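Local coordinates for reducing end xylose-releasing exo-oligoxylanase (Bacillus halodurans, PDB 1WU4), which hydrolyses short xylooligosaccharides of three or more units, releasing xylose from the reducing end with inversion of anomeric configuration, at residues Tyr74-Ala79 and Glu131-Ala136; Met78-Asp83 and Phe138-Arg143; Gly57-Thr62 and Asp89-Trp94; Asp66-Gly71 and Phe110-Gln115. The protein carries 1 engineered substitution. All coordinates share one frame; numbering follows the deposited sequence.

Interaction 1: residues Tyr74-Ala79 and Glu131-Ala136; sequences YGMMMA and EYFALA
Tyr74 and Tyr132 meet as a T-shaped aromatic pair. Tyr74 brings the CD1-CE1 edge of its ring over one face of Tyr132. Tyr74 CE1 lies 3.7 Å above the Tyr132 plane, over the ring centre. The centroids are 5.0 Å apart and the planes stand at 76°. Tyr74 OH takes no part here and is hydrogen-bonded to Arg266.

The fit is tight at Met76 too. The Met76 sulfur approaches the edge of the Phe133 ring in a Met-aromatic contact, with Met76 SD 3.6 Å from Phe133 CD1. The backbones come closest at Met77 and Ala136, whose CA atoms are 4.8 Å apart. The small side chain of Ala136 permits this: its CB rests 4.0 Å from Met76 CB.

Helices 69-81 and 127-144 carry these residues in the (alpha/alpha)6 barrel of glycoside hydrolase family 8. The two segments run nearly parallel, at 24°, with their axes 8.6 Å apart.

The Met77 side is looser. Met77 has CG anti to the backbone N (chi1 -178°) and then bends twice. This carries Met77 CE to Leu135 CD2, 3.9 Å away, and against the backbone N of Ala136. Met77 CE stays 4.4 Å from Ala136 CB. This side is buried as well, and the contact has no solvent side. Phe88, Ile91 and Trp92 of helix 85-99 pack on Met76, and Thr95 lies against Phe133.

Interaction 2: residues Met78-Asp83 and Phe138-Arg143; sequences MAVQMD and FFASHR
Arg143 reaches across to the end of helix 69-81, where Arg143 NH1 donates to Val80 O at 2.8 Å. The donor lies nearly along the C=O axis, at 164°. The Arg143 chain bends at chi3 (73°), which brings the guanidinium to this carbonyl. Val80 O also accepts from Asp83 N, so two donors grip one oxygen. Asp83 lies against one face of the guanidinium. Its carboxylate is stacked on that group, the planes 18° apart, with Asp83 OD1 3.6 Å above the guanidinium plane. No N-H of Arg143 points at this oxygen, and the long salt bridge, 3.7 Å from Asp83 OD1 to Arg143 NH2, rests on charge alone. A water accepts from Arg143 NH1 and donates to Gln81 O.

Deeper in, Val80 CG2 packs 3.7 Å from Phe139 CB. Arg143 CD lies 3.8 Å from the same Val80 CG2, so the arginine stem closes over the valine. Gln81 NE2 comes 3.6 Å from Phe139 CE2, with the amide plane almost perpendicular to the ring.

The next shell positions these groups. Asp83 OD1 is hydrogen-bonded to Trp144 NE1. Lys377 O and Trp379 NE1 hold the Gln81 amide, and Trp379 makes a cation-pi contact with Arg143. An alanine in place of Arg143 would probably leave Asp83 without its opposite charge and cost Val80 O one of its two donors.

Asp83 leaves the helix with positive phi and closes a Schellman motif, its N bonding back to Val80 O. Arg143 of the neighbouring barrel helix ties onto it.

Interaction 3: residues Gly57-Thr62 and Asp89-Trp94; sequences GYLLDT and DRIWNW
Tyr58 and Trp94 are brought together by their first torsions. Tyr58 has CG between the backbone N and the carbonyl carbon (chi1 60°), and Trp94 has CG anti to the backbone N (chi1 -160°). This sets one face of the indole against Tyr58. Tyr58 CB sits over the five-membered ring of Trp94, 4.2 Å from its centroid and 9° off the normal, a CH-pi contact. Tyr58 CD2 lies over the same face, displaced toward the rim, 3.5 Å from Trp94 NE1. The two rings are oblique to each other.

Gly57 lies close against the helix. Gly57 CA is 4.7 Å from Arg90 CA. A beta carbon at Gly57 would come tightly against Arg90 CB. Gly57 O points into the helix surface. It receives a nearly straight CA-H...O contact from Ile91 CA at 3.4 Å, and Gly57 O lies 3.2 Å from Trp94 CB. Beyond the glycine, Leu59 CD1 meets Ile91 CD1 tip to tip at 3.5 Å.

A serine in place of Trp94 would probably open a gap beside Tyr58 and leave Tyr58 CB and CD2 without the indole face.

Strand residues 57-59 cross helix residues 89-94 almost at a right angle, and strand 56-59 pairs antiparallel with strand 49-52. Met72 of helix 69-81 touches both aromatic side chains. Arg90 sends its guanidinium away to Leu56 O and Gly53 O. Much of the contact is apolar fit: a glycine close to the helix, a CH-pi face and a CA-H...O contact.

Interaction 4: residues Asp66-Gly71 and Phe110-Gln115; sequences DVRTEG and FAWSCQ
Arg68 runs alongside Trp112, and the two side chains point the same way. Arg68 CB lies 3.4 Å from Trp112 O. Arg68 CG is still near Trp112 O, at 3.9 Å. The chain then extends to NE, with Arg68 CD 3.6 Å from Trp112 CZ3. The guanidinium presents one face to the indole edge: Trp112 CZ3 stands 3.3 Å above the guanidinium plane, offset toward its rim. The planes are 71° apart, so this is no stack. Arg68 NE donates to Asp66 OD2 at 2.9 Å, on the syn lone pair, as part of a salt bridge. At the tip, NH1 continues beside the indole edge, and NH2 gives Asp66 OD2 a weak bond.

Asp66 OD2 is gripped twice. Ser113 OG donates to Asp66 OD2 from the anti side at 2.7 Å, well out of the carboxylate plane (29°), and Asn121 bonds to the same hydroxyl. Serine and arginine together would restrain the carboxylate from turning.

The backbones form an antiparallel ladder. Val67 and Cys114 are the hydrogen-bonded pair, with Val67 N to Cys114 O at 2.7 Å and a reciprocal bond from Cys114 N to Val67 O. Arg68 and Ser113 form the non-hydrogen-bonded pair. Thr69 N donates to Trp112 O, and Thr69 CG2 packs on Phe110 CB. A water accepts from Glu70 N and also bonds to Thr69 OG1.

Arg68 occupies the N-cap position of helix 69-81. The ladder thus leads directly into the first turn of a barrel helix, where Glu70 is, by similarity, the proton donor of this family 8 active site.

Overall arrangement
Helix 69-81 links three of the four contacts. Interaction 4 holds its start, interaction 1 its middle and interaction 2 its end. Interactions 1 and 2 join it to the same helix, 127-144. Interaction 1 is the buried core and is made of aromatic rings, methionines and an alanine. Interaction 2 reaches the surface, where charge, a carbonyl bond and water take over. Interactions 3 and 4 are also largely buried, but they use strands. Interaction 3 is mostly apolar fit, whereas interaction 4 adds a backbone ladder and a salt bridge. Gly75 CA packs against Leu59 CD1, joining interactions 1 and 3. Asp61 N probably bonds to Asp66 O, joining interactions 3 and 4.

Interaction 1: residues Tyr74-Ala79 and Glu131-Ala136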
# COMPACT_ATOMS: atom_id res chain seq x y z
N TYR A 74 -6.10 1.82 -3.50
CA TYR A 74 -6.33 1.39 -2.12
C TYR A 74 -7.80 1.03 -1.96
O TYR A 74 -8.15 0.01 -1.38
CB TYR A 74 -6.01 2.51 -1.12
CG TYR A 74 -4.55 2.75 -0.79
CD1 TYR A 74 -3.54 1.89 -1.23
CD2 TYR A 74 -4.19 3.85 -0.00
CE1 TYR A 74 -2.20 2.13 -0.89
CE2 TYR A 74 -2.87 4.09 0.34
CZ TYR A 74 -1.88 3.23 -0.10
OH TYR A 74 -0.57 3.49 0.25
N GLY A 75 -8.67 1.91 -2.48
CA GLY A 75 -10.10 1.70 -2.38
C GLY A 75 -10.55 0.40 -3.02
O GLY A 75 -11.40 -0.31 -2.48
N MET A 76 -9.98 0.09 -4.17
CA MET A 76 -10.31 -1.16 -4.85
C MET A 76 -9.84 -2.34 -4.02
O MET A 76 -10.55 -3.33 -3.87
CB MET A 76 -9.68 -1.18 -6.25
CG MET A 76 -10.45 -0.32 -7.24
SD MET A 76 -9.55 0.03 -8.76
CE MET A 76 -9.33 -1.62 -9.42
N MET A 77 -8.64 -2.25 -3.44
CA MET A 77 -8.14 -3.34 -2.61
C MET A 77 -9.04 -3.52 -1.39
O MET A 77 -9.38 -4.65 -1.02
CB MET A 77 -6.70 -3.06 -2.16
CG MET A 77 -6.09 -4.19 -1.33
SD MET A 77 -6.09 -5.80 -2.15
CE MET A 77 -4.61 -5.66 -3.14
N MET A 78 -9.44 -2.42 -0.77
CA MET A 78 -10.31 -2.48 0.39
C MET A 78 -11.65 -3.11 0.02
O MET A 78 -12.16 -3.99 0.73
CB MET A 78 -10.55 -1.07 0.95
CG MET A 78 -9.30 -0.41 1.49
SD MET A 78 -9.48 1.38 1.68
CE MET A 78 -7.90 1.81 2.43
N ALA A 79 -12.22 -2.67 -1.09
CA ALA A 79 -13.51 -3.18 -1.55
C ALA A 79 -13.49 -4.68 -1.83
O ALA A 79 -14.42 -5.39 -1.44
CB ALA A 79 -13.97 -2.42 -2.78
N GLU A 131 0.65 -0.93 -9.01
CA GLU A 131 0.79 -2.26 -8.41
C GLU A 131 -0.40 -2.66 -7.56
O GLU A 131 -0.77 -3.84 -7.53
CB GLU A 131 2.11 -2.37 -7.63
CG GLU A 131 2.28 -1.40 -6.49
CD GLU A 131 3.68 -1.46 -5.88
OE1 GLU A 131 4.38 -2.47 -6.10
OE2 GLU A 131 4.06 -0.51 -5.18
N TYR A 132 -1.03 -1.71 -6.88
CA TYR A 132 -2.22 -2.03 -6.09
C TYR A 132 -3.39 -2.31 -7.05
O TYR A 132 -4.19 -3.21 -6.80
CB TYR A 132 -2.58 -0.89 -5.13
CG TYR A 132 -2.07 -1.10 -3.72
CD1 TYR A 132 -2.87 -1.70 -2.74
CD2 TYR A 132 -0.78 -0.71 -3.35
CE1 TYR A 132 -2.40 -1.90 -1.44
CE2 TYR A 132 -0.30 -0.90 -2.06
CZ TYR A 132 -1.11 -1.50 -1.11
OH TYR A 132 -0.64 -1.69 0.17
N PHE A 133 -3.49 -1.55 -8.14
CA PHE A 133 -4.56 -1.79 -9.11
C PHE A 133 -4.47 -3.23 -9.61
O PHE A 133 -5.45 -3.96 -9.63
CB PHE A 133 -4.45 -0.87 -10.34
CG PHE A 133 -4.92 0.55 -10.12
CD1 PHE A 133 -6.12 0.82 -9.47
CD2 PHE A 133 -4.17 1.61 -10.62
CE1 PHE A 133 -6.57 2.13 -9.32
CE2 PHE A 133 -4.61 2.93 -10.48
CZ PHE A 133 -5.81 3.19 -9.83
N ALA A 134 -3.26 -3.62 -10.02
CA ALA A 134 -3.04 -4.96 -10.54
C ALA A 134 -3.44 -6.07 -9.58
O ALA A 134 -4.18 -6.98 -9.96
CB ALA A 134 -1.59 -5.13 -10.96
N LEU A 135 -2.97 -6.01 -8.33
CA LEU A 135 -3.34 -7.08 -7.41
C LEU A 135 -4.82 -7.05 -7.06
O LEU A 135 -5.46 -8.10 -6.97
CB LEU A 135 -2.50 -7.03 -6.13
CG LEU A 135 -2.66 -8.30 -5.26
CD1 LEU A 135 -2.24 -9.53 -6.07
CD2 LEU A 135 -1.82 -8.19 -4.00
N ALA A 136 -5.38 -5.85 -6.89
CA ALA A 136 -6.80 -5.73 -6.57
C ALA A 136 -7.64 -6.35 -7.70
O ALA A 136 -8.64 -7.02 -7.45
CB ALA A 136 -7.18 -4.27 -6.37

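Interaction 2: residues Met78-Asp83 and Phe138-Arg143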
# COMPACT_ATOMS: atom_id res chain seq x y z
N MET A 78 -9.44 -2.42 -0.77
CA MET A 78 -10.31 -2.48 0.39
C MET A 78 -11.65 -3.11 0.02
O MET A 78 -12.16 -3.99 0.73
CB MET A 78 -10.55 -1.07 0.95
CG MET A 78 -9.30 -0.41 1.49
SD MET A 78 -9.48 1.38 1.68
CE MET A 78 -7.90 1.81 2.43
N ALA A 79 -12.22 -2.67 -1.09
CA ALA A 79 -13.51 -3.18 -1.55
C ALA A 79 -13.49 -4.68 -1.83
O ALA A 79 -14.42 -5.39 -1.44
CB ALA A 79 -13.97 -2.42 -2.78
N VAL A 80 -12.45 -5.18 -2.50
CA VAL A 80 -12.42 -6.61 -2.78
C VAL A 80 -12.20 -7.41 -1.50
O VAL A 80 -12.75 -8.50 -1.35
CB VAL A 80 -11.35 -6.96 -3.86
CG1 VAL A 80 -9.95 -6.70 -3.35
CG2 VAL A 80 -11.53 -8.41 -4.30
N GLN A 81 -11.43 -6.87 -0.56
CA GLN A 81 -11.21 -7.56 0.71
C GLN A 81 -12.54 -7.64 1.48
O GLN A 81 -12.79 -8.61 2.21
CB GLN A 81 -10.18 -6.82 1.58
CG GLN A 81 -8.74 -6.90 1.09
CD GLN A 81 -8.22 -8.32 1.00
OE1 GLN A 81 -8.69 -9.21 1.71
NE2 GLN A 81 -7.24 -8.54 0.13
N MET A 82 -13.39 -6.63 1.29
CA MET A 82 -14.68 -6.57 1.97
C MET A 82 -15.82 -7.20 1.17
O MET A 82 -16.98 -7.17 1.59
CB MET A 82 -15.04 -5.11 2.29
CG MET A 82 -14.10 -4.43 3.27
SD MET A 82 -14.13 -5.19 4.91
CE MET A 82 -15.75 -4.72 5.47
N ASP A 83 -15.48 -7.78 0.02
CA ASP A 83 -16.47 -8.42 -0.84
C ASP A 83 -17.56 -7.44 -1.26
O ASP A 83 -18.75 -7.74 -1.17
CB ASP A 83 -17.09 -9.63 -0.13
CG ASP A 83 -17.84 -10.54 -1.08
OD1 ASP A 83 -17.44 -10.63 -2.26
OD2 ASP A 83 -18.83 -11.18 -0.65
N PHE A 138 -6.64 -8.74 -9.79
CA PHE A 138 -6.50 -10.19 -9.77
C PHE A 138 -7.44 -10.75 -8.70
O PHE A 138 -8.12 -11.74 -8.92
CB PHE A 138 -5.07 -10.63 -9.44
CG PHE A 138 -4.12 -10.60 -10.61
CD1 PHE A 138 -4.42 -11.28 -11.80
CD2 PHE A 138 -2.91 -9.93 -10.52
CE1 PHE A 138 -3.53 -11.28 -12.86
CE2 PHE A 138 -2.00 -9.93 -11.58
CZ PHE A 138 -2.32 -10.60 -12.76
N PHE A 139 -7.47 -10.10 -7.54
CA PHE A 139 -8.35 -10.55 -6.46
C PHE A 139 -9.82 -10.47 -6.88
O PHE A 139 -10.61 -11.37 -6.58
CB PHE A 139 -8.14 -9.72 -5.19
CG PHE A 139 -6.84 -10.02 -4.46
CD1 PHE A 139 -6.06 -11.13 -4.79
CD2 PHE A 139 -6.43 -9.20 -3.41
CE1 PHE A 139 -4.89 -11.40 -4.07
CE2 PHE A 139 -5.27 -9.47 -2.70
CZ PHE A 139 -4.49 -10.57 -3.03
N ALA A 140 -10.18 -9.40 -7.59
CA ALA A 140 -11.56 -9.23 -8.05
C ALA A 140 -11.92 -10.37 -9.00
O ALA A 140 -13.00 -10.96 -8.91
CB ALA A 140 -11.71 -7.89 -8.76
N SER A 141 -11.01 -10.68 -9.92
CA SER A 141 -11.24 -11.76 -10.87
C SER A 141 -11.47 -13.08 -10.14
O SER A 141 -12.37 -13.85 -10.48
CB SER A 141 -10.04 -11.91 -11.80
OG SER A 141 -10.21 -13.01 -12.69
N HIS A 142 -10.65 -13.33 -9.13
CA HIS A 142 -10.74 -14.57 -8.37
C HIS A 142 -11.99 -14.69 -7.49
O HIS A 142 -12.55 -15.78 -7.35
CB HIS A 142 -9.47 -14.74 -7.53
CG HIS A 142 -8.22 -14.74 -8.36
ND1 HIS A 142 -6.96 -14.60 -7.81
CD2 HIS A 142 -8.04 -14.85 -9.69
CE1 HIS A 142 -6.06 -14.62 -8.78
NE2 HIS A 142 -6.69 -14.77 -9.93
N ARG A 143 -12.44 -13.58 -6.92
CA ARG A 143 -13.63 -13.61 -6.08
C ARG A 143 -14.94 -13.57 -6.86
O ARG A 143 -15.89 -14.28 -6.53
CB ARG A 143 -13.65 -12.44 -5.09
CG ARG A 143 -12.53 -12.42 -4.07
CD ARG A 143 -12.94 -11.62 -2.83
NE ARG A 143 -13.91 -12.35 -2.02
CZ ARG A 143 -14.32 -11.98 -0.81
NH1 ARG A 143 -13.84 -10.88 -0.25
NH2 ARG A 143 -15.19 -12.73 -0.15
O HOH W 1 -14.92 -11.02 2.54

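Interaction 3: residues Gly57-Thr62 and Asp89-Trp94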
# COMPACT_ATOMS: atom_id res chain seq x y z
N GLY A 57 -17.61 6.22 -8.63
CA GLY A 57 -17.25 6.47 -7.25
C GLY A 57 -15.76 6.72 -7.14
O GLY A 57 -15.01 6.34 -8.04
N TYR A 58 -15.33 7.36 -6.06
CA TYR A 58 -13.92 7.64 -5.89
C TYR A 58 -13.54 7.90 -4.44
O TYR A 58 -14.40 8.16 -3.60
CB TYR A 58 -13.51 8.85 -6.74
CG TYR A 58 -14.25 10.14 -6.41
CD1 TYR A 58 -13.97 10.86 -5.25
CD2 TYR A 58 -15.22 10.64 -7.27
CE1 TYR A 58 -14.64 12.05 -4.95
CE2 TYR A 58 -15.90 11.83 -6.98
CZ TYR A 58 -15.61 12.52 -5.82
OH TYR A 58 -16.27 13.69 -5.54
N LEU A 59 -12.25 7.78 -4.15
CA LEU A 59 -11.76 8.08 -2.81
C LEU A 59 -11.14 9.45 -2.96
O LEU A 59 -10.34 9.70 -3.87
CB LEU A 59 -10.70 7.07 -2.34
CG LEU A 59 -11.28 5.91 -1.54
CD1 LEU A 59 -12.01 4.96 -2.47
CD2 LEU A 59 -10.16 5.18 -0.80
N LEU A 60 -11.53 10.36 -2.08
CA LEU A 60 -11.03 11.72 -2.14
C LEU A 60 -9.91 12.00 -1.16
O LEU A 60 -10.02 11.68 0.02
CB LEU A 60 -12.18 12.69 -1.87
CG LEU A 60 -11.86 14.19 -1.87
CD1 LEU A 60 -11.60 14.65 -3.30
CD2 LEU A 60 -13.03 14.96 -1.27
N ASP A 61 -8.81 12.56 -1.66
CA ASP A 61 -7.73 12.94 -0.77
C ASP A 61 -8.33 14.21 -0.21
O ASP A 61 -8.18 15.29 -0.78
CB ASP A 61 -6.45 13.26 -1.54
CG ASP A 61 -5.32 13.70 -0.62
OD1 ASP A 61 -5.60 14.46 0.33
OD2 ASP A 61 -4.16 13.29 -0.85
N THR A 62 -9.04 14.06 0.90
CA THR A 62 -9.72 15.18 1.54
C THR A 62 -8.85 16.41 1.79
O THR A 62 -9.34 17.54 1.74
CB THR A 62 -10.34 14.72 2.88
OG1 THR A 62 -9.32 14.12 3.69
CG2 THR A 62 -11.44 13.69 2.63
N ASP A 89 -16.30 -1.80 -8.52
CA ASP A 89 -16.60 -1.41 -9.90
C ASP A 89 -16.80 0.09 -10.08
O ASP A 89 -16.40 0.65 -11.09
CB ASP A 89 -17.84 -2.17 -10.39
CG ASP A 89 -17.55 -3.63 -10.66
OD1 ASP A 89 -18.50 -4.40 -10.90
OD2 ASP A 89 -16.36 -4.02 -10.65
N ARG A 90 -17.42 0.75 -9.10
CA ARG A 90 -17.63 2.19 -9.18
C ARG A 90 -16.27 2.90 -9.24
O ARG A 90 -16.07 3.81 -10.04
CB ARG A 90 -18.43 2.69 -7.98
CG ARG A 90 -19.94 2.48 -8.09
CD ARG A 90 -20.63 2.86 -6.79
NE ARG A 90 -22.09 2.75 -6.85
CZ ARG A 90 -22.89 3.66 -7.38
NH1 ARG A 90 -22.39 4.78 -7.90
NH2 ARG A 90 -24.21 3.47 -7.38
N ILE A 91 -15.35 2.47 -8.38
CA ILE A 91 -14.02 3.08 -8.33
C ILE A 91 -13.19 2.77 -9.58
O ILE A 91 -12.58 3.66 -10.16
CB ILE A 91 -13.24 2.58 -7.08
CG1 ILE A 91 -13.96 3.04 -5.81
CG2 ILE A 91 -11.81 3.10 -7.11
CD1 ILE A 91 -13.38 2.44 -4.53
N TRP A 92 -13.18 1.50 -9.99
CA TRP A 92 -12.42 1.09 -11.16
C TRP A 92 -12.97 1.79 -12.42
O TRP A 92 -12.21 2.19 -13.29
CB TRP A 92 -12.50 -0.43 -11.31
CG TRP A 92 -11.79 -0.99 -12.51
CD1 TRP A 92 -12.29 -1.89 -13.40
CD2 TRP A 92 -10.44 -0.72 -12.94
NE1 TRP A 92 -11.35 -2.20 -14.35
CE2 TRP A 92 -10.21 -1.50 -14.09
CE3 TRP A 92 -9.41 0.11 -12.46
CZ2 TRP A 92 -8.99 -1.48 -14.78
CZ3 TRP A 92 -8.20 0.12 -13.15
CH2 TRP A 92 -8.00 -0.67 -14.29
N ASN A 93 -14.29 1.94 -12.49
CA ASN A 93 -14.90 2.60 -13.63
C ASN A 93 -14.44 4.06 -13.71
O ASN A 93 -14.09 4.55 -14.78
CB ASN A 93 -16.43 2.51 -13.53
CG ASN A 93 -17.13 2.97 -14.79
OD1 ASN A 93 -16.70 2.64 -15.90
ND2 ASN A 93 -18.22 3.71 -14.64
N TRP A 94 -14.44 4.74 -12.57
CA TRP A 94 -14.01 6.14 -12.52
C TRP A 94 -12.55 6.23 -12.94
O TRP A 94 -12.15 7.12 -13.69
CB TRP A 94 -14.17 6.69 -11.10
CG TRP A 94 -14.23 8.20 -11.00
CD1 TRP A 94 -15.35 8.97 -10.91
CD2 TRP A 94 -13.12 9.11 -10.94
NE1 TRP A 94 -15.02 10.29 -10.78
CE2 TRP A 94 -13.66 10.41 -10.79
CE3 TRP A 94 -11.72 8.96 -10.98
CZ2 TRP A 94 -12.85 11.55 -10.70
CZ3 TRP A 94 -10.92 10.10 -10.88
CH2 TRP A 94 -11.49 11.38 -10.74

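Interaction 4: residues Asp66-Gly71 and Phe110-Gln115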
# COMPACT_ATOMS: atom_id res chain seq x y z
N ASP A 66 -8.24 16.30 -4.20
CA ASP A 66 -8.05 15.64 -5.48
C ASP A 66 -8.23 14.13 -5.32
O ASP A 66 -8.40 13.63 -4.21
CB ASP A 66 -6.67 15.97 -6.08
CG ASP A 66 -5.51 15.40 -5.28
OD1 ASP A 66 -5.73 14.91 -4.15
OD2 ASP A 66 -4.37 15.46 -5.79
N VAL A 67 -8.22 13.43 -6.44
CA VAL A 67 -8.39 11.98 -6.46
C VAL A 67 -7.06 11.42 -6.97
O VAL A 67 -6.61 11.78 -8.06
CB VAL A 67 -9.53 11.57 -7.42
CG1 VAL A 67 -9.68 10.06 -7.44
CG2 VAL A 67 -10.84 12.22 -6.97
N ARG A 68 -6.44 10.55 -6.18
CA ARG A 68 -5.15 9.99 -6.55
C ARG A 68 -5.20 8.49 -6.81
O ARG A 68 -6.02 7.78 -6.24
CB ARG A 68 -4.14 10.30 -5.44
CG ARG A 68 -4.08 11.79 -5.15
CD ARG A 68 -3.04 12.17 -4.13
NE ARG A 68 -2.94 13.63 -4.06
CZ ARG A 68 -1.97 14.29 -3.44
NH1 ARG A 68 -0.99 13.64 -2.83
NH2 ARG A 68 -1.97 15.62 -3.46
N THR A 69 -4.32 8.02 -7.70
CA THR A 69 -4.30 6.60 -8.01
C THR A 69 -3.97 5.79 -6.76
O THR A 69 -4.39 4.65 -6.62
CB THR A 69 -3.31 6.27 -9.15
OG1 THR A 69 -2.03 6.85 -8.89
CG2 THR A 69 -3.85 6.81 -10.47
N GLU A 70 -3.22 6.39 -5.84
CA GLU A 70 -2.89 5.73 -4.58
C GLU A 70 -4.20 5.40 -3.86
O GLU A 70 -4.42 4.27 -3.42
CB GLU A 70 -2.05 6.67 -3.71
CG GLU A 70 -1.89 6.24 -2.26
CD GLU A 70 -1.45 7.38 -1.36
OE1 GLU A 70 -2.18 8.40 -1.29
OE2 GLU A 70 -0.38 7.28 -0.73
N GLY A 71 -5.07 6.40 -3.75
CA GLY A 71 -6.35 6.21 -3.07
C GLY A 71 -7.33 5.33 -3.81
O GLY A 71 -8.04 4.53 -3.20
N PHE A 110 -1.78 5.32 -15.42
CA PHE A 110 -2.86 6.14 -14.88
C PHE A 110 -2.37 7.46 -14.30
O PHE A 110 -1.44 7.49 -13.50
CB PHE A 110 -3.60 5.34 -13.80
CG PHE A 110 -4.23 4.08 -14.31
CD1 PHE A 110 -5.58 4.06 -14.67
CD2 PHE A 110 -3.48 2.91 -14.45
CE1 PHE A 110 -6.16 2.90 -15.18
CE2 PHE A 110 -4.06 1.75 -14.96
CZ PHE A 110 -5.40 1.75 -15.33
N ALA A 111 -3.00 8.56 -14.71
CA ALA A 111 -2.63 9.89 -14.22
C ALA A 111 -2.74 9.83 -12.70
O ALA A 111 -3.78 9.46 -12.16
CB ALA A 111 -3.58 10.94 -14.78
N TRP A 112 -1.66 10.20 -12.00
CA TRP A 112 -1.65 10.08 -10.55
C TRP A 112 -2.62 10.94 -9.76
O TRP A 112 -3.08 10.54 -8.68
CB TRP A 112 -0.22 10.30 -10.01
CG TRP A 112 0.16 11.73 -9.79
CD1 TRP A 112 0.64 12.61 -10.72
CD2 TRP A 112 0.11 12.45 -8.56
NE1 TRP A 112 0.89 13.83 -10.14
CE2 TRP A 112 0.57 13.76 -8.81
CE3 TRP A 112 -0.29 12.11 -7.25
CZ2 TRP A 112 0.64 14.73 -7.81
CZ3 TRP A 112 -0.22 13.08 -6.26
CH2 TRP A 112 0.25 14.38 -6.54
N SER A 113 -2.94 12.12 -10.29
CA SER A 113 -3.85 13.04 -9.61
C SER A 113 -4.87 13.66 -10.55
O SER A 113 -4.51 14.19 -11.60
CB SER A 113 -3.04 14.15 -8.93
OG SER A 113 -3.90 15.16 -8.41
N CYS A 114 -6.13 13.58 -10.16
CA CYS A 114 -7.23 14.15 -10.93
C CYS A 114 -8.10 14.98 -10.02
O CYS A 114 -8.11 14.79 -8.80
CB CYS A 114 -8.10 13.05 -11.54
SG CYS A 114 -7.39 12.17 -12.92
N GLN A 115 -8.84 15.92 -10.61
CA GLN A 115 -9.75 16.74 -9.84
C GLN A 115 -11.01 15.90 -9.65
O GLN A 115 -11.21 14.92 -10.37
CB GLN A 115 -10.09 18.03 -10.59
CG GLN A 115 -8.96 19.05 -10.61
CD GLN A 115 -8.53 19.47 -9.22
OE1 GLN A 115 -7.89 18.70 -8.50
NE2 GLN A 115 -8.89 20.69 -8.83
O HOH W 2 -0.63 6.07 -11.20
O HOH W 3 -1.22 8.46 -6.60